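Local coordinates for heme oxygenase 1 (PDB 1WE1), which binds heme and probably opens its ring with oxygen and reductase electrons to give biliverdin IXalpha, carbon monoxide and free iron, at residues V34-N37 / S38-L42; G44-Y47 / F48-A52; M202-E205 / L206-N209. All coordinates share one frame; numbering follows the deposited sequence.

Interaction 1: residues V34-N37 / S38-L42; sequences VEKN and SYRKL
Glu35 bends its carboxylate back over Ser38 and grips it with both oxygens. Ser38 OG donates to Glu35 OE1 at 2.5 Å, while Ser38 N gives its hydrogen to Glu35 OE2 at 3.0 Å. Neither donor lies in the carboxylate plane; both meet it from above. The turn in the Glu35 chain at chi2 (-89°) brings the group round to them, and the serine hydroxyl, placed between its own N and C (chi1 52°), lies close enough to its N-H for one carboxylate to take both. Behind this grip the packing is close: Tyr39 N makes a straight bond to Glu35 O (3.2 Å, 166°), and Val34 CG2 rests 3.8 Å from Tyr39 CB, with Phe29 of helix 24-30 touching both residues. With an alanine at Glu35, the Ser38 hydroxyl would probably lose its mate and the first turn be less firmly capped. The other side is looser and wetter. Asn37 OD1 hovers over one face of the Arg40 guanidinium, 3.8 Å from Arg40 NH2, and a water at the guanidinium edge links Arg40 NH2 to Asn37 O. Lys36 NZ comes within 4.1 Å of Arg40 NH1, two like charges that share Tyr87 O as acceptor. This is a side-chain N-cap, with Glu35, just before helix 36-59, capping the N-H of Ser38 in its first turn.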
ATOM      1  N   VAL A  34     -12.983  -7.441  10.283  1.00 51.86           N
ATOM      2  CA  VAL A  34     -11.584  -7.066  10.441  1.00 52.62           C
ATOM      3  C   VAL A  34     -11.420  -6.837  11.929  1.00 53.23           C
ATOM      4  O   VAL A  34     -12.370  -6.476  12.619  1.00 53.74           O
ATOM      5  CB  VAL A  34     -11.221  -5.751   9.699  1.00 52.24           C
ATOM      6  CG1 VAL A  34     -12.168  -4.652  10.093  1.00 53.54           C
ATOM      7  CG2 VAL A  34      -9.801  -5.324  10.049  1.00 50.67           C
ATOM      8  N   GLU A  35     -10.220  -7.047  12.437  1.00 54.42           N
ATOM      9  CA  GLU A  35     -10.020  -6.863  13.852  1.00 53.70           C
ATOM     10  C   GLU A  35      -8.687  -6.214  14.165  1.00 51.67           C
ATOM     11  O   GLU A  35      -7.644  -6.591  13.630  1.00 51.30           O
ATOM     12  CB  GLU A  35     -10.188  -8.214  14.556  1.00 55.18           C
ATOM     13  CG  GLU A  35      -9.138  -8.566  15.598  1.00 59.75           C
ATOM     14  CD  GLU A  35      -7.950  -9.287  14.998  1.00 59.98           C
ATOM     15  OE1 GLU A  35      -8.033  -9.697  13.821  1.00 60.45           O
ATOM     16  OE2 GLU A  35      -6.942  -9.456  15.710  1.00 63.15           O
ATOM     17  N   LYS A  36      -8.763  -5.216  15.036  1.00 50.34           N
ATOM     18  CA  LYS A  36      -7.629  -4.428  15.492  1.00 50.23           C
ATOM     19  C   LYS A  36      -6.256  -5.113  15.605  1.00 49.34           C
ATOM     20  O   LYS A  36      -5.259  -4.561  15.164  1.00 48.94           O
ATOM     21  CB  LYS A  36      -7.997  -3.778  16.832  1.00 52.37           C
ATOM     22  CG  LYS A  36      -6.827  -3.128  17.555  1.00 59.20           C
ATOM     23  CD  LYS A  36      -7.224  -2.631  18.949  1.00 62.68           C
ATOM     24  CE  LYS A  36      -6.008  -2.135  19.742  1.00 61.93           C
ATOM     25  NZ  LYS A  36      -5.281  -1.006  19.086  1.00 60.93           N
ATOM     26  N   ASN A  37      -6.179  -6.311  16.170  1.00 49.16           N
ATOM     27  CA  ASN A  37      -4.863  -6.926  16.327  1.00 48.88           C
ATOM     28  C   ASN A  37      -4.137  -7.394  15.078  1.00 46.57           C
ATOM     29  O   ASN A  37      -2.933  -7.186  14.957  1.00 45.60           O
ATOM     30  CB  ASN A  37      -4.929  -8.054  17.351  1.00 50.31           C
ATOM     31  CG  ASN A  37      -5.327  -7.552  18.714  1.00 53.28           C
ATOM     32  OD1 ASN A  37      -4.715  -6.620  19.247  1.00 54.52           O
ATOM     33  ND2 ASN A  37      -6.363  -8.152  19.284  1.00 56.68           N
ATOM     34  N   SER A  38      -4.838  -8.029  14.148  1.00 44.27           N
ATOM     35  CA  SER A  38      -4.166  -8.469  12.941  1.00 43.58           C
ATOM     36  C   SER A  38      -3.942  -7.260  12.011  1.00 43.56           C
ATOM     37  O   SER A  38      -2.842  -7.068  11.498  1.00 41.92           O
ATOM     38  CB  SER A  38      -4.975  -9.575  12.250  1.00 43.39           C
ATOM     39  OG  SER A  38      -6.321  -9.194  12.046  1.00 41.99           O
ATOM     40  N   TYR A  39      -4.968  -6.429  11.841  1.00 42.02           N
ATOM     41  CA  TYR A  39      -4.878  -5.247  10.982  1.00 42.18           C
ATOM     42  C   TYR A  39      -3.802  -4.288  11.467  1.00 42.13           C
ATOM     43  O   TYR A  39      -3.247  -3.512  10.708  1.00 42.11           O
ATOM     44  CB  TYR A  39      -6.237  -4.538  10.940  1.00 42.59           C
ATOM     45  CG  TYR A  39      -6.240  -3.192  10.240  1.00 43.83           C
ATOM     46  CD1 TYR A  39      -5.904  -2.024  10.925  1.00 42.71           C
ATOM     47  CD2 TYR A  39      -6.563  -3.090   8.881  1.00 44.29           C
ATOM     48  CE1 TYR A  39      -5.885  -0.787  10.275  1.00 44.15           C
ATOM     49  CE2 TYR A  39      -6.548  -1.860   8.223  1.00 43.83           C
ATOM     50  CZ  TYR A  39      -6.209  -0.717   8.923  1.00 43.91           C
ATOM     51  OH  TYR A  39      -6.188   0.490   8.272  1.00 41.35           O
ATOM     52  N   ARG A  40      -3.513  -4.355  12.752  1.00 44.16           N
ATOM     53  CA  ARG A  40      -2.515  -3.505  13.382  1.00 44.22           C
ATOM     54  C   ARG A  40      -1.117  -3.894  12.877  1.00 43.62           C
ATOM     55  O   ARG A  40      -0.226  -3.054  12.739  1.00 40.74           O
ATOM     56  CB  ARG A  40      -2.619  -3.707  14.904  1.00 46.90           C
ATOM     57  CG  ARG A  40      -1.838  -2.737  15.741  1.00 48.16           C
ATOM     58  CD  ARG A  40      -2.233  -2.807  17.205  1.00 45.65           C
ATOM     59  NE  ARG A  40      -1.833  -4.035  17.878  1.00 44.69           N
ATOM     60  CZ  ARG A  40      -1.612  -4.102  19.191  1.00 45.47           C
ATOM     61  NH1 ARG A  40      -1.754  -3.013  19.937  1.00 43.69           N
ATOM     62  NH2 ARG A  40      -1.252  -5.245  19.766  1.00 42.74           N
ATOM     63  N   LYS A  41      -0.938  -5.184  12.606  1.00 43.55           N
ATOM     64  CA  LYS A  41       0.337  -5.687  12.130  1.00 44.47           C
ATOM     65  C   LYS A  41       0.559  -5.320  10.668  1.00 43.73           C
ATOM     66  O   LYS A  41       1.699  -5.146  10.220  1.00 43.57           O
ATOM     67  CB  LYS A  41       0.406  -7.203  12.339  1.00 47.83           C
ATOM     68  CG  LYS A  41       0.302  -7.599  13.812  1.00 52.52           C
ATOM     69  CD  LYS A  41       0.742  -9.039  14.093  1.00 56.63           C
ATOM     70  CE  LYS A  41       0.854  -9.273  15.605  1.00 60.26           C
ATOM     71  NZ  LYS A  41       1.623 -10.495  15.997  1.00 62.61           N
ATOM     72  N   LEU A  42      -0.537  -5.193   9.927  1.00 42.50           N
ATOM     73  CA  LEU A  42      -0.467  -4.813   8.526  1.00 41.63           C
ATOM     74  C   LEU A  42       0.032  -3.376   8.469  1.00 40.06           C
ATOM     75  O   LEU A  42       0.914  -3.040   7.678  1.00 41.89           O
ATOM     76  CB  LEU A  42      -1.845  -4.904   7.885  1.00 43.78           C
ATOM     77  CG  LEU A  42      -1.862  -4.668   6.377  1.00 44.38           C
ATOM     78  CD1 LEU A  42      -1.073  -5.777   5.704  1.00 45.36           C
ATOM     79  CD2 LEU A  42      -3.301  -4.644   5.871  1.00 43.04           C
TER
HETATM   80  O   HOH W   1      -1.414  -7.245  17.321  1.00 35.85           O

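Interaction 2: residues G44-Y47 / F48-A52; sequences GNLY and FVYSA
Along the middle of helix 36-59, Tyr47 and its successor Phe48 form a T-shaped aromatic pair, backed by the regular i-to-i+4 bonds of the turn. The ring centroids are 5.1 Å apart with planes at 71°, and the edge of Tyr47 is the part that points in: its CD2 stands 3.8 Å above the centre of the Phe48 face. The first torsions bring this about, CG of Tyr47 being anti to its N (169°) and that of Phe48 beside its N (-61°), which swings the two neighbouring rings together. Ser51 OG sits over one face of the Tyr47 ring, offset toward the rim. In this all-helical heme oxygenase fold the same turn packs against helices 77-88 and 100-115, with Tyr47 touching Leu84 and Phe48 touching Val106. Ser51 also grips Tyr47 O twice, through OG at 2.8 Å and N at 3.1 Å, from opposite faces of the carbonyl plane, a serine bonding back to the previous turn. Leu46 O takes Tyr50 N at 2.8 Å, almost straight, and Leu46 CB lies 4.0 Å from Tyr50 CD2. Beyond this contact, the Tyr50 hydroxyl bonds to Asp131 and Arg127.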
ATOM      1  N   GLY A  44       1.809  -1.859  10.638  1.00 34.09           N
ATOM      2  CA  GLY A  44       3.215  -1.840  10.997  1.00 33.86           C
ATOM      3  C   GLY A  44       4.054  -2.158   9.770  1.00 35.47           C
ATOM      4  O   GLY A  44       5.046  -1.481   9.495  1.00 37.08           O
ATOM      5  N   ASN A  45       3.662  -3.176   9.008  1.00 34.65           N
ATOM      6  CA  ASN A  45       4.423  -3.510   7.811  1.00 36.11           C
ATOM      7  C   ASN A  45       4.433  -2.373   6.773  1.00 36.45           C
ATOM      8  O   ASN A  45       5.504  -1.902   6.371  1.00 37.26           O
ATOM      9  CB  ASN A  45       3.898  -4.791   7.178  1.00 34.66           C
ATOM     10  CG  ASN A  45       4.421  -6.039   7.874  1.00 36.42           C
ATOM     11  OD1 ASN A  45       5.490  -6.033   8.497  1.00 35.53           O
ATOM     12  ND2 ASN A  45       3.678  -7.125   7.749  1.00 37.83           N
ATOM     13  N   LEU A  46       3.257  -1.920   6.346  1.00 35.62           N
ATOM     14  CA  LEU A  46       3.206  -0.842   5.367  1.00 36.27           C
ATOM     15  C   LEU A  46       4.043   0.333   5.848  1.00 36.16           C
ATOM     16  O   LEU A  46       4.687   1.014   5.059  1.00 37.10           O
ATOM     17  CB  LEU A  46       1.765  -0.397   5.127  1.00 35.06           C
ATOM     18  CG  LEU A  46       0.906  -1.517   4.549  1.00 35.47           C
ATOM     19  CD1 LEU A  46      -0.490  -1.004   4.246  1.00 34.88           C
ATOM     20  CD2 LEU A  46       1.564  -2.038   3.288  1.00 35.43           C
ATOM     21  N   TYR A  47       4.044   0.560   7.154  1.00 36.48           N
ATOM     22  CA  TYR A  47       4.825   1.640   7.723  1.00 35.97           C
ATOM     23  C   TYR A  47       6.287   1.540   7.256  1.00 37.22           C
ATOM     24  O   TYR A  47       6.878   2.535   6.851  1.00 37.46           O
ATOM     25  CB  TYR A  47       4.755   1.579   9.251  1.00 34.73           C
ATOM     26  CG  TYR A  47       5.745   2.482   9.934  1.00 33.14           C
ATOM     27  CD1 TYR A  47       5.619   3.865   9.868  1.00 33.09           C
ATOM     28  CD2 TYR A  47       6.841   1.955  10.605  1.00 34.16           C
ATOM     29  CE1 TYR A  47       6.568   4.696  10.451  1.00 32.99           C
ATOM     30  CE2 TYR A  47       7.795   2.779  11.190  1.00 31.64           C
ATOM     31  CZ  TYR A  47       7.656   4.142  11.110  1.00 32.72           C
ATOM     32  OH  TYR A  47       8.618   4.957  11.680  1.00 38.05           O
ATOM     33  N   PHE A  48       6.867   0.341   7.307  1.00 39.02           N
ATOM     34  CA  PHE A  48       8.259   0.160   6.888  1.00 40.91           C
ATOM     35  C   PHE A  48       8.430   0.228   5.373  1.00 40.40           C
ATOM     36  O   PHE A  48       9.416   0.767   4.874  1.00 39.31           O
ATOM     37  CB  PHE A  48       8.810  -1.173   7.404  1.00 41.56           C
ATOM     38  CG  PHE A  48       8.819  -1.278   8.905  1.00 44.18           C
ATOM     39  CD1 PHE A  48       7.837  -2.005   9.572  1.00 41.46           C
ATOM     40  CD2 PHE A  48       9.787  -0.609   9.656  1.00 42.91           C
ATOM     41  CE1 PHE A  48       7.817  -2.063  10.964  1.00 42.80           C
ATOM     42  CE2 PHE A  48       9.777  -0.658  11.052  1.00 43.50           C
ATOM     43  CZ  PHE A  48       8.787  -1.387  11.710  1.00 42.97           C
ATOM     44  N   VAL A  49       7.465  -0.313   4.642  1.00 39.28           N
ATOM     45  CA  VAL A  49       7.555  -0.293   3.196  1.00 37.55           C
ATOM     46  C   VAL A  49       7.503   1.130   2.677  1.00 38.44           C
ATOM     47  O   VAL A  49       8.313   1.514   1.840  1.00 40.85           O
ATOM     48  CB  VAL A  49       6.424  -1.097   2.559  1.00 37.81           C
ATOM     49  CG1 VAL A  49       6.536  -1.008   1.027  1.00 36.41           C
ATOM     50  CG2 VAL A  49       6.489  -2.555   3.035  1.00 32.66           C
ATOM     51  N   TYR A  50       6.550   1.922   3.163  1.00 38.15           N
ATOM     52  CA  TYR A  50       6.449   3.308   2.715  1.00 37.61           C
ATOM     53  C   TYR A  50       7.659   4.102   3.140  1.00 38.85           C
ATOM     54  O   TYR A  50       8.113   4.968   2.410  1.00 39.55           O
ATOM     55  CB  TYR A  50       5.184   3.969   3.246  1.00 34.95           C
ATOM     56  CG  TYR A  50       3.958   3.610   2.451  1.00 33.77           C
ATOM     57  CD1 TYR A  50       3.581   4.359   1.324  1.00 33.35           C
ATOM     58  CD2 TYR A  50       3.170   2.518   2.812  1.00 32.03           C
ATOM     59  CE1 TYR A  50       2.438   4.017   0.582  1.00 31.84           C
ATOM     60  CE2 TYR A  50       2.027   2.174   2.079  1.00 32.03           C
ATOM     61  CZ  TYR A  50       1.669   2.924   0.975  1.00 32.11           C
ATOM     62  OH  TYR A  50       0.528   2.592   0.291  1.00 34.28           O
ATOM     63  N   SER A  51       8.197   3.809   4.319  1.00 41.54           N
ATOM     64  CA  SER A  51       9.378   4.535   4.768  1.00 43.12           C
ATOM     65  C   SER A  51      10.478   4.331   3.740  1.00 43.32           C
ATOM     66  O   SER A  51      11.053   5.300   3.244  1.00 43.82           O
ATOM     67  CB  SER A  51       9.851   4.041   6.136  1.00 42.05           C
ATOM     68  OG  SER A  51       8.928   4.405   7.145  1.00 45.06           O
ATOM     69  N   ALA A  52      10.751   3.064   3.422  1.00 43.86           N
ATOM     70  CA  ALA A  52      11.782   2.691   2.449  1.00 44.71           C
ATOM     71  C   ALA A  52      11.581   3.400   1.110  1.00 45.02           C
ATOM     72  O   ALA A  52      12.478   4.060   0.599  1.00 42.93           O
ATOM     73  CB  ALA A  52      11.770   1.184   2.232  1.00 43.71           C
TER

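Interaction 3: residues M202-E205 / L206-N209; sequences MFNE and LEGN. With HEM (protoporphyrin IX containing Fe), chain H.
Two i-to-i+3 bonds carry the chain through the break between helices: Leu206 N to Phe203 O (2.9 Å) and Glu207 N to Asn204 O (3.1 Å), each donor lying well above the carbonyl plane of its acceptor. A water accepts from Gly208 N and donates to Asn204 O, so that this carbonyl is held by both the chain and the solvent. Leu206 tucks into the bend, its CB 3.5 Å from Phe203 O and its CD2 3.8 Å from Met202 O, while CD1 lies against the backbone of Glu205. On the wet side a second water bonds firmly to Glu207 OE1 at 2.6 Å and only weakly to Asn204 OD1. Phe203, its CG beside the backbone N (chi1 -61°), sends its ring to the heme pocket: its CE2 comes within 3.7 Å of CBB, the end of a heme vinyl group. The Glu205 carboxylate bonds to Ser99 OG and to Ala101 N at the start of helix 100-115. The bend thus joins helix 182-205 to helix 207-222, with Met202 packed on Asn45 and Leu46 of helix 36-59 and on Tyr105 of helix 100-115, and Phe203 and Leu206 meeting Val26 and Phe25 of helix 24-30.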
ATOM      1  N   MET A 202       1.760 -10.497   2.649  1.00 42.43           N
ATOM      2  CA  MET A 202       1.596  -9.908   3.971  1.00 40.40           C
ATOM      3  C   MET A 202       0.198 -10.258   4.511  1.00 40.63           C
ATOM      4  O   MET A 202       0.038 -10.571   5.696  1.00 38.89           O
ATOM      5  CB  MET A 202       1.774  -8.390   3.911  1.00 37.11           C
ATOM      6  CG  MET A 202       3.208  -7.956   3.680  1.00 38.28           C
ATOM      7  SD  MET A 202       3.507  -6.165   3.818  1.00 43.45           S
ATOM      8  CE  MET A 202       2.506  -5.540   2.457  1.00 40.78           C
ATOM      9  N   PHE A 203      -0.805 -10.217   3.632  1.00 40.48           N
ATOM     10  CA  PHE A 203      -2.182 -10.529   4.012  1.00 40.44           C
ATOM     11  C   PHE A 203      -2.312 -11.976   4.463  1.00 42.77           C
ATOM     12  O   PHE A 203      -2.944 -12.269   5.482  1.00 42.91           O
ATOM     13  CB  PHE A 203      -3.149 -10.316   2.848  1.00 39.24           C
ATOM     14  CG  PHE A 203      -3.204  -8.908   2.331  1.00 38.68           C
ATOM     15  CD1 PHE A 203      -2.899  -7.826   3.150  1.00 38.90           C
ATOM     16  CD2 PHE A 203      -3.626  -8.663   1.022  1.00 39.58           C
ATOM     17  CE1 PHE A 203      -3.015  -6.512   2.674  1.00 41.43           C
ATOM     18  CE2 PHE A 203      -3.748  -7.355   0.526  1.00 39.09           C
ATOM     19  CZ  PHE A 203      -3.444  -6.275   1.350  1.00 40.12           C
ATOM     20  N   ASN A 204      -1.733 -12.886   3.687  1.00 44.09           N
ATOM     21  CA  ASN A 204      -1.785 -14.305   4.021  1.00 44.97           C
ATOM     22  C   ASN A 204      -1.132 -14.598   5.383  1.00 44.66           C
ATOM     23  O   ASN A 204      -1.564 -15.505   6.098  1.00 44.09           O
ATOM     24  CB  ASN A 204      -1.118 -15.135   2.920  1.00 45.05           C
ATOM     25  CG  ASN A 204      -1.984 -15.257   1.685  1.00 47.21           C
ATOM     26  OD1 ASN A 204      -3.185 -15.529   1.782  1.00 47.17           O
ATOM     27  ND2 ASN A 204      -1.381 -15.070   0.512  1.00 48.82           N
ATOM     28  N   GLU A 205      -0.104 -13.824   5.734  1.00 43.08           N
ATOM     29  CA  GLU A 205       0.584 -13.982   7.015  1.00 43.47           C
ATOM     30  C   GLU A 205      -0.377 -13.723   8.174  1.00 43.39           C
ATOM     31  O   GLU A 205      -0.157 -14.175   9.298  1.00 44.20           O
ATOM     32  CB  GLU A 205       1.737 -12.988   7.146  1.00 41.26           C
ATOM     33  CG  GLU A 205       3.067 -13.453   6.634  1.00 44.18           C
ATOM     34  CD  GLU A 205       4.137 -12.392   6.824  1.00 47.95           C
ATOM     35  OE1 GLU A 205       5.335 -12.707   6.660  1.00 49.29           O
ATOM     36  OE2 GLU A 205       3.775 -11.232   7.128  1.00 49.12           O
ATOM     37  N   LEU A 206      -1.442 -12.986   7.900  1.00 40.79           N
ATOM     38  CA  LEU A 206      -2.377 -12.666   8.950  1.00 39.60           C
ATOM     39  C   LEU A 206      -3.568 -13.587   9.024  1.00 39.04           C
ATOM     40  O   LEU A 206      -4.377 -13.453   9.928  1.00 39.50           O
ATOM     41  CB  LEU A 206      -2.844 -11.223   8.801  1.00 38.87           C
ATOM     42  CG  LEU A 206      -1.982 -10.127   9.433  1.00 39.67           C
ATOM     43  CD1 LEU A 206      -0.561 -10.620   9.704  1.00 42.78           C
ATOM     44  CD2 LEU A 206      -1.985  -8.925   8.520  1.00 38.06           C
ATOM     45  N   GLU A 207      -3.670 -14.539   8.104  1.00 38.82           N
ATOM     46  CA  GLU A 207      -4.817 -15.442   8.119  1.00 40.52           C
ATOM     47  C   GLU A 207      -4.983 -16.128   9.463  1.00 41.77           C
ATOM     48  O   GLU A 207      -6.073 -16.103  10.037  1.00 43.05           O
ATOM     49  CB  GLU A 207      -4.713 -16.494   7.017  1.00 41.33           C
ATOM     50  CG  GLU A 207      -5.983 -17.312   6.851  1.00 40.49           C
ATOM     51  CD  GLU A 207      -6.013 -18.108   5.554  1.00 44.99           C
ATOM     52  OE1 GLU A 207      -5.974 -17.484   4.465  1.00 46.18           O
ATOM     53  OE2 GLU A 207      -6.077 -19.359   5.617  1.00 46.44           O
ATOM     54  N   GLY A 208      -3.909 -16.734   9.964  1.00 42.65           N
ATOM     55  CA  GLY A 208      -3.963 -17.411  11.248  1.00 41.72           C
ATOM     56  C   GLY A 208      -4.374 -16.517  12.414  1.00 43.90           C
ATOM     57  O   GLY A 208      -5.142 -16.941  13.282  1.00 43.52           O
ATOM     58  N   ASN A 209      -3.873 -15.284  12.447  1.00 45.00           N
ATOM     59  CA  ASN A 209      -4.221 -14.360  13.527  1.00 48.22           C
ATOM     60  C   ASN A 209      -5.709 -13.989  13.486  1.00 49.14           C
ATOM     61  O   ASN A 209      -6.339 -13.768  14.524  1.00 50.05           O
ATOM     62  CB  ASN A 209      -3.397 -13.072  13.440  1.00 50.35           C
ATOM     63  CG  ASN A 209      -1.901 -13.326  13.388  1.00 53.24           C
ATOM     64  OD1 ASN A 209      -1.116 -12.567  13.959  1.00 54.18           O
ATOM     65  ND2 ASN A 209      -1.496 -14.382  12.682  1.00 55.59           N
TER
HETATM   66  CHA HEM H 300      -7.605   0.398  -8.193  1.00 50.55           C
HETATM   67  CHB HEM H 300      -3.704  -1.323  -5.907  1.00 46.77           C
HETATM   68  CHC HEM H 300      -6.679  -4.149  -3.315  1.00 48.70           C
HETATM   69  CHD HEM H 300     -10.332  -1.288  -4.534  1.00 51.06           C
HETATM   70  C1A HEM H 300      -6.253   0.097  -7.920  1.00 48.65           C
HETATM   71  C2A HEM H 300      -5.094   0.547  -8.675  1.00 48.54           C
HETATM   72  C3A HEM H 300      -3.994   0.020  -8.058  1.00 48.00           C
HETATM   73  C4A HEM H 300      -4.493  -0.699  -6.875  1.00 47.97           C
HETATM   74  CMA HEM H 300      -2.552   0.138  -8.446  1.00 44.47           C
HETATM   75  CAA HEM H 300      -5.119   1.478  -9.878  1.00 46.32           C
HETATM   76  CBA HEM H 300      -5.562   0.832 -11.213  1.00 46.58           C
HETATM   77  CGA HEM H 300      -5.558   1.714 -12.323  1.00 47.74           C
HETATM   78  O1A HEM H 300      -4.545   1.610 -13.122  1.00 46.01           O
HETATM   79  O2A HEM H 300      -6.454   2.554 -12.540  1.00 47.50           O
HETATM   80  C1B HEM H 300      -4.170  -2.293  -5.004  1.00 46.77           C
HETATM   81  C2B HEM H 300      -3.313  -3.187  -4.227  1.00 46.22           C
HETATM   82  C3B HEM H 300      -4.146  -3.942  -3.453  1.00 47.44           C
HETATM   83  C4B HEM H 300      -5.507  -3.559  -3.824  1.00 46.89           C
HETATM   84  CMB HEM H 300      -1.807  -3.197  -4.295  1.00 44.17           C
HETATM   85  CAB HEM H 300      -3.799  -4.946  -2.370  1.00 45.90           C
HETATM   86  CBB HEM H 300      -3.041  -6.200  -2.880  1.00 47.21           C
HETATM   87  C1C HEM H 300      -7.925  -3.576  -3.342  1.00 49.09           C
HETATM   88  C2C HEM H 300      -9.058  -3.960  -2.512  1.00 51.87           C
HETATM   89  C3C HEM H 300     -10.117  -3.311  -3.035  1.00 52.66           C
HETATM   90  C4C HEM H 300      -9.604  -2.318  -3.951  1.00 50.91           C
HETATM   91  CMC HEM H 300      -8.983  -4.898  -1.323  1.00 48.94           C
HETATM   92  CAC HEM H 300     -11.597  -3.575  -2.749  1.00 52.37           C
HETATM   93  CBC HEM H 300     -12.098  -2.704  -1.561  1.00 54.90           C
HETATM   94  C1D HEM H 300      -9.915  -0.532  -5.656  1.00 53.11           C
HETATM   95  C2D HEM H 300     -10.781   0.383  -6.396  1.00 52.48           C
HETATM   96  C3D HEM H 300     -10.008   0.890  -7.391  1.00 53.72           C
HETATM   97  C4D HEM H 300      -8.680   0.233  -7.292  1.00 50.68           C
HETATM   98  CMD HEM H 300     -12.215   0.620  -6.043  1.00 50.54           C
HETATM   99  CAD HEM H 300     -10.335   1.916  -8.449  1.00 56.87           C
HETATM  100  CBD HEM H 300     -10.777   1.247  -9.827  1.00 62.38           C
HETATM  101  CGD HEM H 300     -10.815   2.168 -10.901  1.00 67.00           C
HETATM  102  O1D HEM H 300      -9.876   3.038 -11.045  1.00 70.02           O
HETATM  103  O2D HEM H 300     -11.768   2.144 -11.732  1.00 67.47           O
HETATM  104  NA  HEM H 300      -5.871  -0.673  -6.846  1.00 49.14           N
HETATM  105  NB  HEM H 300      -5.502  -2.522  -4.743  1.00 46.81           N
HETATM  106  NC  HEM H 300      -8.272  -2.519  -4.202  1.00 50.37           N
HETATM  107  ND  HEM H 300      -8.634  -0.566  -6.204  1.00 50.15           N
HETATM  108 FE   HEM H 300      -7.076  -1.571  -5.518  1.00 47.18          FE
HETATM  109  O   HOH W   2      -5.869 -14.945   3.884  1.00 31.11           O
HETATM  110  O   HOH W   3      -1.444 -17.207   8.420  1.00 44.80           O
HETATM  111  O   HOH W   4      -6.741  -0.194  -4.407  1.00 47.27           O

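Overall arrangement
Interactions 1 and 2 follow one another along helix 36-59, their centres about 15 Å apart, and interaction 3 lies across from both. Its centre is about 10 Å from that of interaction 1, where Leu42 CD1 meets Phe203 CE1 at 3.7 Å and Ser38 packs on Leu206 and Asn209. Interaction 2 is farther, about 17 Å between centres, yet Leu46 CD2 touches Met202 CE at 3.7 Å. Of the three, interaction 3 reaches the heme: Phe203 lines its pocket, with its side chain about 9 Å from that of His17, the axial ligand of the iron. The side chains of Tyr50 and Tyr39 are about 8 and 10 Å from the heme.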